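PDB 6ZNW: methanosaeta concilii ACLY-B from Methanothrix soehngenii, which probably serves as the B component of ATP-citrate lyase, which cleaves citrate with ATP and coenzyme A to acetyl-CoA and oxaloacetate by way of citryl-CoA. Local coordinates for residues 402-407 with 503-508; 428-433 with 594-599; 452-457 with 542-547. All coordinates share one frame; numbering follows the deposited sequence.

Interaction 1: 402-407 with 503-508; sequences AHFIEL and QLLISY
F404 faces Y508, and L407 faces L505, where the helical segments 402-407 and 503-508 run antiparallel at 174°, their axes 11.2 Å apart. That spacing is filled by side chains, and Y508 reaches across it. Its CG stands anti to the backbone N (chi1 -176°), which sends the ring across to the other helix. L407 passes Y508 in the opposite direction. Its CD2 methyl lies 3.5 Å from Y508 CB and also touches CG. F404 meets the tyrosine on another part of the ring. Y508 CD1 comes to the edge of the F404 ring, near its plane, and lies 3.6 Å from F404 CD1. The two ring planes are inclined at 33°, so the pair is neither a stack nor a T. L505 crosses F404 at about a right angle, and its CD2 methyl sits 3.9 Å from F404 CE1. At the solvent-exposed margin, H403 CB lies 3.5 Å from Y508 OH. That hydroxyl hydrogen-bonds to the backbone O of Y400, one turn before F404. The phenol is therefore held at its far end as well as along its ring. Replacing the tyrosine by an alanine is likely to open a gap beside L407 and F404 and to leave the Y400 carbonyl without its hydroxyl partner. Helices 399-411 and 500-512 are an antiparallel pair of the helical citrate synthase-like domain, and F404 and L505 both pack on helix 540-554. F404 also meets F513 edge-to-face. L407 packs on L378 of the second subunit. No hydrogen bond joins the two segments directly. The pairing thus rests on apolar contact between them, while the polar tip of Y508 ties its helix to the preceding turn of helix 399-411.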
loop_
_atom_site.group_PDB
_atom_site.type_symbol
_atom_site.label_atom_id
_atom_site.label_comp_id
_atom_site.label_asym_id
_atom_site.label_seq_id
_atom_site.Cartn_x
_atom_site.Cartn_y
_atom_site.Cartn_z
ATOM N N ALA B 402 25.069 -9.343 14.769
ATOM C CA ALA B 402 23.642 -9.677 14.912
ATOM C C ALA B 402 23.008 -8.796 16.022
ATOM O O ALA B 402 21.903 -8.302 15.842
ATOM C CB ALA B 402 23.484 -11.149 15.258
ATOM N N HIS B 403 23.755 -8.529 17.129
ATOM C CA HIS B 403 23.292 -7.666 18.222
ATOM C C HIS B 403 23.210 -6.208 17.811
ATOM O O HIS B 403 22.360 -5.501 18.344
ATOM C CB HIS B 403 24.140 -7.833 19.510
ATOM C CG HIS B 403 24.042 -9.199 20.144
ATOM N ND1 HIS B 403 23.109 -10.150 19.716
ATOM C CD2 HIS B 403 24.791 -9.746 21.136
ATOM C CE1 HIS B 403 23.324 -11.224 20.454
ATOM N NE2 HIS B 403 24.319 -11.027 21.331
ATOM N N PHE B 404 24.073 -5.745 16.870
ATOM C CA PHE B 404 23.976 -4.369 16.368
ATOM C C PHE B 404 22.671 -4.219 15.541
ATOM O O PHE B 404 22.034 -3.168 15.591
ATOM C CB PHE B 404 25.184 -3.959 15.502
ATOM C CG PHE B 404 25.113 -2.529 14.989
ATOM C CD1 PHE B 404 25.310 -1.455 15.846
ATOM C CD2 PHE B 404 24.824 -2.261 13.652
ATOM C CE1 PHE B 404 25.240 -0.152 15.381
ATOM C CE2 PHE B 404 24.757 -0.943 13.182
ATOM C CZ PHE B 404 24.944 0.103 14.055
ATOM N N ILE B 405 22.274 -5.252 14.790
ATOM C CA ILE B 405 21.028 -5.211 14.025
ATOM C C ILE B 405 19.829 -5.098 15.005
ATOM O O ILE B 405 18.906 -4.315 14.786
ATOM C CB ILE B 405 20.888 -6.457 13.103
ATOM C CG1 ILE B 405 21.935 -6.435 11.974
ATOM C CG2 ILE B 405 19.456 -6.591 12.539
ATOM C CD1 ILE B 405 22.050 -7.754 11.195
ATOM N N GLU B 406 19.847 -5.897 16.064
ATOM C CA GLU B 406 18.807 -5.852 17.088
ATOM C C GLU B 406 18.776 -4.517 17.840
ATOM O O GLU B 406 17.692 -4.037 18.143
ATOM C CB GLU B 406 18.942 -7.003 18.079
ATOM C CG GLU B 406 18.616 -8.327 17.413
ATOM C CD GLU B 406 18.553 -9.494 18.380
ATOM O OE1 GLU B 406 18.815 -10.643 17.960
ATOM O OE2 GLU B 406 18.210 -9.260 19.558
ATOM N N LEU B 407 19.945 -3.926 18.111
ATOM C CA LEU B 407 20.059 -2.611 18.746
ATOM C C LEU B 407 19.406 -1.534 17.843
ATOM O O LEU B 407 18.619 -0.742 18.329
ATOM C CB LEU B 407 21.527 -2.262 19.020
ATOM C CG LEU B 407 21.745 -0.927 19.730
ATOM C CD1 LEU B 407 21.094 -0.935 21.124
ATOM C CD2 LEU B 407 23.245 -0.591 19.863
ATOM N N GLN B 503 24.042 8.866 19.774
ATOM C CA GLN B 503 25.053 8.601 20.793
ATOM C C GLN B 503 25.096 7.119 21.182
ATOM O O GLN B 503 26.170 6.570 21.345
ATOM C CB GLN B 503 24.808 9.455 22.054
ATOM C CG GLN B 503 24.933 10.959 21.846
ATOM C CD GLN B 503 24.445 11.756 23.049
ATOM O OE1 GLN B 503 24.391 11.258 24.185
ATOM N NE2 GLN B 503 24.084 13.014 22.828
ATOM N N LEU B 504 23.937 6.495 21.386
ATOM C CA LEU B 504 23.819 5.085 21.757
ATOM C C LEU B 504 24.369 4.177 20.651
ATOM O O LEU B 504 25.089 3.240 20.971
ATOM C CB LEU B 504 22.356 4.737 22.019
ATOM C CG LEU B 504 21.772 5.261 23.314
ATOM C CD1 LEU B 504 20.232 5.127 23.294
ATOM C CD2 LEU B 504 22.403 4.608 24.479
ATOM N N LEU B 505 24.068 4.472 19.355
ATOM C CA LEU B 505 24.614 3.698 18.244
ATOM C C LEU B 505 26.152 3.873 18.155
ATOM O O LEU B 505 26.880 2.899 17.974
ATOM C CB LEU B 505 23.960 4.119 16.921
ATOM C CG LEU B 505 22.485 3.720 16.759
ATOM C CD1 LEU B 505 21.843 4.492 15.657
ATOM C CD2 LEU B 505 22.325 2.198 16.603
ATOM N N ILE B 506 26.643 5.097 18.313
ATOM C CA ILE B 506 28.083 5.384 18.292
ATOM C C ILE B 506 28.806 4.696 19.445
ATOM O O ILE B 506 29.889 4.144 19.196
ATOM C CB ILE B 506 28.333 6.919 18.255
ATOM C CG1 ILE B 506 27.895 7.532 16.881
ATOM C CG2 ILE B 506 29.784 7.298 18.641
ATOM C CD1 ILE B 506 27.997 9.056 16.771
ATOM N N SER B 507 28.237 4.680 20.684
ATOM C CA SER B 507 28.951 4.005 21.783
ATOM C C SER B 507 29.071 2.514 21.533
ATOM O O SER B 507 30.122 1.943 21.791
ATOM C CB SER B 507 28.340 4.262 23.159
ATOM O OG SER B 507 27.992 5.625 23.329
ATOM N N TYR B 508 28.022 1.884 20.999
ATOM C CA TYR B 508 28.086 0.454 20.707
ATOM C C TYR B 508 29.202 0.122 19.670
ATOM O O TYR B 508 29.985 -0.808 19.882
ATOM C CB TYR B 508 26.724 -0.066 20.237
ATOM C CG TYR B 508 26.751 -1.560 20.031
ATOM C CD1 TYR B 508 27.208 -2.108 18.843
ATOM C CD2 TYR B 508 26.343 -2.426 21.030
ATOM C CE1 TYR B 508 27.254 -3.479 18.650
ATOM C CE2 TYR B 508 26.422 -3.803 20.866
ATOM C CZ TYR B 508 26.823 -4.325 19.647
ATOM O OH TYR B 508 26.894 -5.681 19.452
#

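Interaction 2: 428-433 with 594-599; sequences ASCAGK and LGSRLY. With Q5B ((3S)-citryl-Coenzyme A), chain F.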
loop_
_atom_site.group_PDB
_atom_site.type_symbol
_atom_site.label_atom_id
_atom_site.label_comp_id
_atom_site.label_asym_id
_atom_site.label_seq_id
_atom_site.Cartn_x
_atom_site.Cartn_y
_atom_site.Cartn_z
ATOM N N ALA B 428 -5.238 6.709 9.261
ATOM C CA ALA B 428 -5.910 5.525 8.699
ATOM C C ALA B 428 -6.623 4.758 9.846
ATOM O O ALA B 428 -7.738 4.310 9.659
ATOM C CB ALA B 428 -4.862 4.614 8.017
ATOM N N SER B 429 -5.967 4.597 11.023
ATOM C CA SER B 429 -6.579 3.949 12.190
ATOM C C SER B 429 -7.817 4.739 12.690
ATOM O O SER B 429 -8.859 4.117 12.937
ATOM C CB SER B 429 -5.562 3.817 13.321
ATOM O OG SER B 429 -6.149 3.076 14.375
ATOM N N CYS B 430 -7.755 6.113 12.725
ATOM C CA CYS B 430 -8.895 6.974 13.080
ATOM C C CYS B 430 -10.016 6.861 12.064
ATOM O O CYS B 430 -11.155 7.123 12.395
ATOM C CB CYS B 430 -8.458 8.426 13.269
ATOM S SG CYS B 430 -7.385 8.686 14.716
ATOM N N ALA B 431 -9.701 6.523 10.803
ATOM C CA ALA B 431 -10.693 6.325 9.737
ATOM C C ALA B 431 -11.314 4.884 9.826
ATOM O O ALA B 431 -12.066 4.481 8.949
ATOM C CB ALA B 431 -10.023 6.546 8.367
ATOM N N GLY B 432 -11.011 4.135 10.900
ATOM C CA GLY B 432 -11.572 2.818 11.098
ATOM C C GLY B 432 -10.911 1.759 10.266
ATOM O O GLY B 432 -11.533 0.734 10.043
ATOM N N LYS B 433 -9.669 1.986 9.759
ATOM C CA LYS B 433 -9.017 0.973 8.938
ATOM C C LYS B 433 -8.448 -0.154 9.785
ATOM O O LYS B 433 -8.054 0.068 10.947
ATOM C CB LYS B 433 -7.908 1.593 8.048
ATOM C CG LYS B 433 -8.473 2.572 6.977
ATOM C CD LYS B 433 -9.513 1.896 6.073
ATOM C CE LYS B 433 -8.746 0.888 5.243
ATOM N NZ LYS B 433 -9.596 0.129 4.340
ATOM N N LEU B 594 -8.113 4.157 22.327
ATOM C CA LEU B 594 -8.636 5.477 22.689
ATOM C C LEU B 594 -10.052 5.744 22.133
ATOM O O LEU B 594 -10.661 6.752 22.500
ATOM C CB LEU B 594 -7.672 6.572 22.183
ATOM C CG LEU B 594 -6.340 6.691 22.938
ATOM C CD1 LEU B 594 -5.324 7.539 22.146
ATOM C CD2 LEU B 594 -6.559 7.174 24.410
ATOM N N GLY B 595 -10.534 4.906 21.214
ATOM C CA GLY B 595 -11.825 5.103 20.563
ATOM C C GLY B 595 -11.820 6.365 19.727
ATOM O O GLY B 595 -12.858 7.003 19.577
ATOM N N SER B 596 -10.661 6.733 19.153
ATOM C CA SER B 596 -10.508 7.949 18.364
ATOM C C SER B 596 -11.519 8.080 17.208
ATOM O O SER B 596 -11.887 7.093 16.571
ATOM C CB SER B 596 -9.097 8.046 17.805
ATOM O OG SER B 596 -8.203 8.054 18.898
ATOM N N ARG B 597 -11.929 9.305 16.944
ATOM C CA ARG B 597 -12.870 9.592 15.880
ATOM C C ARG B 597 -12.091 9.834 14.588
ATOM O O ARG B 597 -10.879 10.128 14.613
ATOM C CB ARG B 597 -13.707 10.863 16.201
ATOM C CG ARG B 597 -14.511 10.921 17.511
ATOM C CD ARG B 597 -14.843 9.585 18.151
ATOM N NE ARG B 597 -15.935 8.897 17.475
ATOM C CZ ARG B 597 -16.083 7.574 17.444
ATOM N NH1 ARG B 597 -17.102 7.030 16.787
ATOM N NH2 ARG B 597 -15.188 6.781 18.035
ATOM N N LEU B 598 -12.824 9.851 13.462
ATOM C CA LEU B 598 -12.294 10.171 12.144
ATOM C C LEU B 598 -11.599 11.568 12.191
ATOM O O LEU B 598 -12.078 12.476 12.865
ATOM C CB LEU B 598 -13.476 10.196 11.181
ATOM C CG LEU B 598 -13.174 10.666 9.760
ATOM C CD1 LEU B 598 -12.510 9.561 8.944
ATOM C CD2 LEU B 598 -14.386 11.015 9.091
ATOM N N TYR B 599 -10.413 11.683 11.592
ATOM C CA TYR B 599 -9.699 12.939 11.538
ATOM C C TYR B 599 -10.043 13.621 10.209
ATOM O O TYR B 599 -10.146 12.968 9.150
ATOM C CB TYR B 599 -8.183 12.640 11.536
ATOM C CG TYR B 599 -7.298 13.862 11.473
ATOM C CD1 TYR B 599 -7.266 14.781 12.523
ATOM C CD2 TYR B 599 -6.522 14.127 10.346
ATOM C CE1 TYR B 599 -6.441 15.901 12.473
ATOM C CE2 TYR B 599 -5.676 15.227 10.296
ATOM C CZ TYR B 599 -5.619 16.096 11.370
ATOM O OH TYR B 599 -4.795 17.183 11.325
HETATM N N Q5B F . -23.915 9.710 14.558
HETATM C C Q5B F . -17.558 9.552 10.271
HETATM O O Q5B F . -18.265 11.253 12.343
HETATM C C1 Q5B F . -18.885 10.325 10.209
HETATM C C10 Q5B F . -24.022 8.595 12.667
HETATM C C11 Q5B F . -24.663 8.781 13.877
HETATM C C12 Q5B F . -26.244 7.327 13.369
HETATM C C13 Q5B F . -24.592 7.659 11.785
HETATM C C14 Q5B F . -20.026 9.465 10.817
HETATM C C15 Q5B F . -20.133 8.046 10.252
HETATM C C16 Q5B F . -21.234 6.546 8.656
HETATM C C17 Q5B F . -20.106 6.308 7.670
HETATM C C18 Q5B F . -20.295 7.081 6.384
HETATM C C19 Q5B F . -19.221 8.363 4.599
HETATM C C2 Q5B F . -19.191 10.698 8.747
HETATM C C20 Q5B F . -19.113 9.872 4.735
HETATM C C21 Q5B F . -17.317 10.464 2.724
HETATM C C22 Q5B F . -16.865 11.226 1.506
HETATM C C23 Q5B F . -16.487 12.699 1.729
HETATM C C24 Q5B F . -15.865 12.924 3.121
HETATM C C25 Q5B F . -15.587 14.340 3.642
HETATM C C26 Q5B F . -15.492 13.088 0.622
HETATM C C3 Q5B F . -18.699 11.599 11.024
HETATM C C4 Q5B F . -21.390 11.997 16.390
HETATM C C5 Q5B F . -22.762 11.763 17.001
HETATM C C6 Q5B F . -22.939 10.553 17.916
HETATM C C7 Q5B F . -23.291 9.430 16.942
HETATM C C8 Q5B F . -24.136 10.187 15.915
HETATM C C9 Q5B F . -22.876 10.034 13.725
HETATM N N1 Q5B F . -22.894 9.398 12.579
HETATM N N2 Q5B F . -25.784 8.179 14.289
HETATM N N3 Q5B F . -25.726 7.031 12.177
HETATM N N4 Q5B F . -24.058 7.326 10.611
HETATM N N5 Q5B F . -21.097 7.822 9.341
HETATM N N6 Q5B F . -19.213 7.680 5.887
HETATM O O1 Q5B F . -18.341 13.582 13.369
HETATM O O10 Q5B F . -23.345 11.388 21.098
HETATM O O11 Q5B F . -25.876 11.128 20.524
HETATM O O12 Q5B F . -24.314 9.127 20.352
HETATM O O13 Q5B F . -19.342 7.168 10.621
HETATM O O14 Q5B F . -21.379 7.102 5.812
HETATM O O15 Q5B F . -16.593 9.796 3.398
HETATM O O16 Q5B F . -15.342 14.546 4.842
HETATM O O17 Q5B F . -15.637 15.329 2.739
HETATM O O18 Q5B F . -14.296 13.130 0.808
HETATM O O19 Q5B F . -16.033 13.235 -0.589
HETATM O O2 Q5B F . -16.634 11.709 14.069
HETATM O O20 Q5B F . -17.681 13.480 1.647
HETATM O O21 Q5B F . -21.261 10.168 10.742
HETATM O O3 Q5B F . -19.108 11.554 14.616
HETATM O O4 Q5B F . -19.265 8.971 15.044
HETATM O O5 Q5B F . -18.120 10.508 16.713
HETATM O O6 Q5B F . -20.637 10.763 16.383
HETATM O O7 Q5B F . -23.752 11.552 15.969
HETATM O O8 Q5B F . -23.969 8.297 17.473
HETATM O O9 Q5B F . -24.138 10.877 18.654
HETATM P P Q5B F . -18.023 12.137 13.601
HETATM P P1 Q5B F . -19.236 10.349 15.658
HETATM P P2 Q5B F . -24.408 10.668 20.234
HETATM S S Q5B F . -19.017 10.672 3.088
#
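C430 packs against the S596 side chain and the R597 carbonyl, its SG 3.6 Å from S596 CB and its CB 3.3 Å from R597 O. The cysteine is the last helical residue of 420-430. A Schellman motif with G432 at C-prime closes the helix, with bonds from K433 N to A428 O and from G432 N to S429 O. The loop 594-599 runs past this end. L598 CA makes a CH...O contact with C430 O at 3.3 Å, and L598 CD1 packs on A431 CB at 4.0 Å. C430 O also accepts a hydrogen bond from R449 of the third subunit, which binds S596 O as well. R597 points the other way. Its chain is bent at chi2 (-21°) and chi3 (-77°), bringing the guanidinium back beside the backbone. NH2 donates to G595 O at 2.8 Å, with that oxygen in the guanidinium plane. NE binds citryl-CoA O5 at 2.8 Å, and NH1 makes a longer, weak bond to O4 on the same phosphorus. L598 CD2 touches a methyl of the pantoate part, atom C, at 3.7 Å. R501 of the third subunit and S49 of the fourth also bind this ligand. The G595 carbonyl and the phosphate oxygen O5 together probably hold the guanidinium in its rotation, and its positive charge probably helps to balance the diphosphate.

Interaction 3: 452-457 with 542-547; sequences GAIDDA and GCIGIL. With Q5B ((3S)-citryl-Coenzyme A), chain C.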
loop_
_atom_site.group_PDB
_atom_site.type_symbol
_atom_site.label_atom_id
_atom_site.label_comp_id
_atom_site.label_asym_id
_atom_site.label_seq_id
_atom_site.Cartn_x
_atom_site.Cartn_y
_atom_site.Cartn_z
ATOM N N GLY B 452 13.873 6.649 4.958
ATOM C CA GLY B 452 14.601 6.058 3.840
ATOM C C GLY B 452 15.811 6.813 3.319
ATOM O O GLY B 452 16.135 6.734 2.128
ATOM N N ALA B 453 16.511 7.524 4.187
ATOM C CA ALA B 453 17.770 8.192 3.816
ATOM C C ALA B 453 18.989 7.280 4.109
ATOM O O ALA B 453 20.106 7.676 3.799
ATOM C CB ALA B 453 17.926 9.474 4.619
ATOM N N ILE B 454 18.794 6.120 4.785
ATOM C CA ILE B 454 19.896 5.260 5.201
ATOM C C ILE B 454 20.754 4.803 4.005
ATOM O O ILE B 454 21.970 4.945 4.055
ATOM C CB ILE B 454 19.428 4.061 6.085
ATOM C CG1 ILE B 454 18.433 4.494 7.202
ATOM C CG2 ILE B 454 20.621 3.296 6.644
ATOM C CD1 ILE B 454 17.960 3.336 8.202
ATOM N N ASP B 455 20.137 4.274 2.939
ATOM C CA ASP B 455 20.890 3.777 1.789
ATOM C C ASP B 455 21.739 4.875 1.142
ATOM O O ASP B 455 22.886 4.620 0.767
ATOM C CB ASP B 455 19.952 3.257 0.690
ATOM C CG ASP B 455 19.142 2.030 0.998
ATOM O OD1 ASP B 455 19.477 1.333 1.958
ATOM O OD2 ASP B 455 18.175 1.757 0.243
ATOM N N ASP B 456 21.137 6.075 0.929
ATOM C CA ASP B 456 21.837 7.189 0.328
ATOM C C ASP B 456 22.915 7.717 1.219
ATOM O O ASP B 456 23.954 8.051 0.679
ATOM C CB ASP B 456 20.884 8.269 -0.139
ATOM C CG ASP B 456 20.017 7.690 -1.239
ATOM O OD1 ASP B 456 20.580 7.224 -2.257
ATOM O OD2 ASP B 456 18.786 7.588 -1.035
ATOM N N ALA B 457 22.737 7.727 2.569
ATOM C CA ALA B 457 23.810 8.177 3.484
ATOM C C ALA B 457 24.992 7.262 3.365
ATOM O O ALA B 457 26.122 7.737 3.195
ATOM C CB ALA B 457 23.334 8.246 4.937
ATOM N N GLY B 542 21.542 8.617 8.952
ATOM C CA GLY B 542 22.926 8.762 8.533
ATOM C C GLY B 542 23.822 7.938 9.425
ATOM O O GLY B 542 24.719 7.237 8.945
ATOM N N CYS B 543 23.535 7.964 10.728
ATOM C CA CYS B 543 24.314 7.183 11.684
ATOM C C CYS B 543 24.232 5.655 11.405
ATOM O O CYS B 543 25.249 4.992 11.354
ATOM C CB CYS B 543 23.870 7.509 13.100
ATOM S SG CYS B 543 24.952 6.811 14.347
ATOM N N ILE B 544 23.033 5.119 11.164
ATOM C CA ILE B 544 22.854 3.696 10.850
ATOM C C ILE B 544 23.597 3.279 9.564
ATOM O O ILE B 544 24.264 2.263 9.586
ATOM C CB ILE B 544 21.333 3.323 10.791
ATOM C CG1 ILE B 544 20.661 3.490 12.172
ATOM C CG2 ILE B 544 21.133 1.896 10.258
ATOM C CD1 ILE B 544 19.029 3.636 12.101
ATOM N N GLY B 545 23.459 4.052 8.481
ATOM C CA GLY B 545 24.058 3.743 7.184
ATOM C C GLY B 545 25.574 3.730 7.239
ATOM O O GLY B 545 26.224 2.786 6.772
ATOM N N ILE B 546 26.145 4.782 7.840
ATOM C CA ILE B 546 27.574 4.910 7.995
ATOM C C ILE B 546 28.144 3.784 8.893
ATOM O O ILE B 546 29.154 3.163 8.528
ATOM C CB ILE B 546 27.898 6.339 8.507
ATOM C CG1 ILE B 546 27.715 7.371 7.379
ATOM C CG2 ILE B 546 29.272 6.418 9.119
ATOM C CD1 ILE B 546 27.356 8.770 7.891
ATOM N N LEU B 547 27.495 3.503 10.030
ATOM C CA LEU B 547 27.986 2.465 10.936
ATOM C C LEU B 547 27.870 1.084 10.346
ATOM O O LEU B 547 28.717 0.238 10.629
ATOM C CB LEU B 547 27.293 2.521 12.299
ATOM C CG LEU B 547 27.696 3.677 13.184
ATOM C CD1 LEU B 547 26.927 3.630 14.503
ATOM C CD2 LEU B 547 29.241 3.687 13.453
HETATM N N Q5B C . 19.577 21.731 4.757
HETATM C C Q5B C . 13.945 16.635 5.816
HETATM O O Q5B C . 14.045 19.333 6.447
HETATM C C1 Q5B C . 15.090 17.178 6.686
HETATM C C10 Q5B C . 20.131 19.607 4.657
HETATM C C11 Q5B C . 20.571 20.879 4.343
HETATM C C12 Q5B C . 22.458 20.116 3.489
HETATM C C13 Q5B C . 20.978 18.539 4.308
HETATM C C14 Q5B C . 16.297 17.566 5.788
HETATM C C15 Q5B C . 16.750 16.476 4.812
HETATM C C16 Q5B C . 18.311 14.642 4.360
HETATM C C17 Q5B C . 17.380 13.448 4.466
HETATM C C18 Q5B C . 17.567 12.688 5.760
HETATM C C19 Q5B C . 16.486 11.460 7.578
HETATM C C2 Q5B C . 15.492 16.112 7.723
HETATM C C20 Q5B C . 16.067 12.210 8.830
HETATM C C21 Q5B C . 14.446 10.342 10.057
HETATM C C22 Q5B C . 14.004 9.510 11.232
HETATM C C23 Q5B C . 13.319 10.268 12.380
HETATM C C24 Q5B C . 12.500 11.467 11.862
HETATM C C25 Q5B C . 11.887 12.483 12.835
HETATM C C26 Q5B C . 12.407 9.266 13.110
HETATM C C3 Q5B C . 14.559 18.408 7.409
HETATM C C4 Q5B C . 16.447 23.833 5.620
HETATM C C5 Q5B C . 17.753 24.541 5.300
HETATM C C6 Q5B C . 18.053 24.858 3.836
HETATM C C7 Q5B C . 18.736 23.585 3.339
HETATM C C8 Q5B C . 19.533 23.175 4.580
HETATM C C9 Q5B C . 18.604 20.933 5.298
HETATM N N1 Q5B C . 18.885 19.654 5.267
HETATM N N2 Q5B C . 21.730 21.202 3.760
HETATM N N3 Q5B C . 22.157 18.837 3.713
HETATM N N4 Q5B C . 20.666 17.257 4.490
HETATM N N5 Q5B C . 17.842 15.769 5.151
HETATM N N6 Q5B C . 16.457 12.296 6.385
HETATM O O1 Q5B C . 13.534 21.258 8.033
HETATM O O10 Q5B C . 17.897 28.098 3.158
HETATM O O11 Q5B C . 20.480 27.982 3.501
HETATM O O12 Q5B C . 19.377 26.657 1.630
HETATM O O13 Q5B C . 16.109 16.266 3.774
HETATM O O14 Q5B C . 18.687 12.409 6.173
HETATM O O15 Q5B C . 13.792 10.503 9.072
HETATM O O16 Q5B C . 11.462 13.580 12.436
HETATM O O17 Q5B C . 11.849 12.126 14.127
HETATM O O18 Q5B C . 11.213 9.211 12.916
HETATM O O19 Q5B C . 13.052 8.371 13.861
HETATM O O2 Q5B C . 12.158 20.727 5.856
HETATM O O20 Q5B C . 14.336 10.770 13.250
HETATM O O21 Q5B C . 17.368 18.048 6.590
HETATM O O3 Q5B C . 14.530 21.629 5.769
HETATM O O4 Q5B C . 15.140 20.921 3.319
HETATM O O5 Q5B C . 13.521 22.827 3.765
HETATM O O6 Q5B C . 15.959 23.144 4.446
HETATM O O7 Q5B C . 18.883 23.737 5.709
HETATM O O8 Q5B C . 19.554 23.696 2.180
HETATM O O9 Q5B C . 19.067 25.884 3.928
HETATM P P Q5B C . 13.482 20.775 6.616
HETATM P P1 Q5B C . 14.765 22.051 4.245
HETATM P P2 Q5B C . 19.178 27.237 3.051
HETATM S S Q5B C . 16.015 11.088 10.279
#
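The N-terminal part of helix 454-466 packs on helix 540-554 within the citrate synthase-like C-terminal domain, beside the citryl-CoA pocket. G545 on the second helix lets the backbones come close. I454 and G545 have CA atoms 4.9 Å apart, and A457 and G542 have theirs 5.2 Å apart. I454 CG2 rests on the bare backbone of G545, 3.5 Å from its N and equally near its CA. This branch stands anti to the I454 backbone N, while CG1 lies beside that N (chi1 -46°). The same CG2 reaches I544 CG2 at 3.9 Å. I454 CD1 lies 4.1 Å from I544 CD1, so both branches of I454 meet the other isoleucine as the two side chains cross at a slant. This is close helix packing over a glycine: a side chain on G545 would point at segment 452-457 and run into I454 O. One turn on, A457 CB rests on the backbone of G542, 3.7 Å from its CA. No hydrogen bond crosses between the segments, and all the touching residues are buried. F576 and L572 also pack on I454. A453, beside I454 in the chain, has CB 3.4 Å from O14 of citryl-CoA, the carbonyl oxygen of an amide in the pantetheine arm. H415, H490, R501 and R580 of this chain hydrogen-bond to that ligand, as does S49 of the second subunit.

How the interactions relate
All three contacts lie in the helical, citrate synthase-like part of the chain. Interactions 1 and 3 adjoin, with centres about 14 Å apart: F404 and L505 of interaction 1 pack on L547, I544 and C543 of helix 540-554. Interaction 2 is set apart, its centre about 35 Å from that of interaction 1 and about 33 Å from that of interaction 3. Along the chain the segments come in the order 402-407, 428-433, 452-457, 503-508, 542-547, 594-599. Interaction 3 therefore falls within the span of interaction 2, and both cross interaction 1. Interactions 2 and 3 touch different citryl-CoA molecules, so this chain helps line its own site and one in the third subunit.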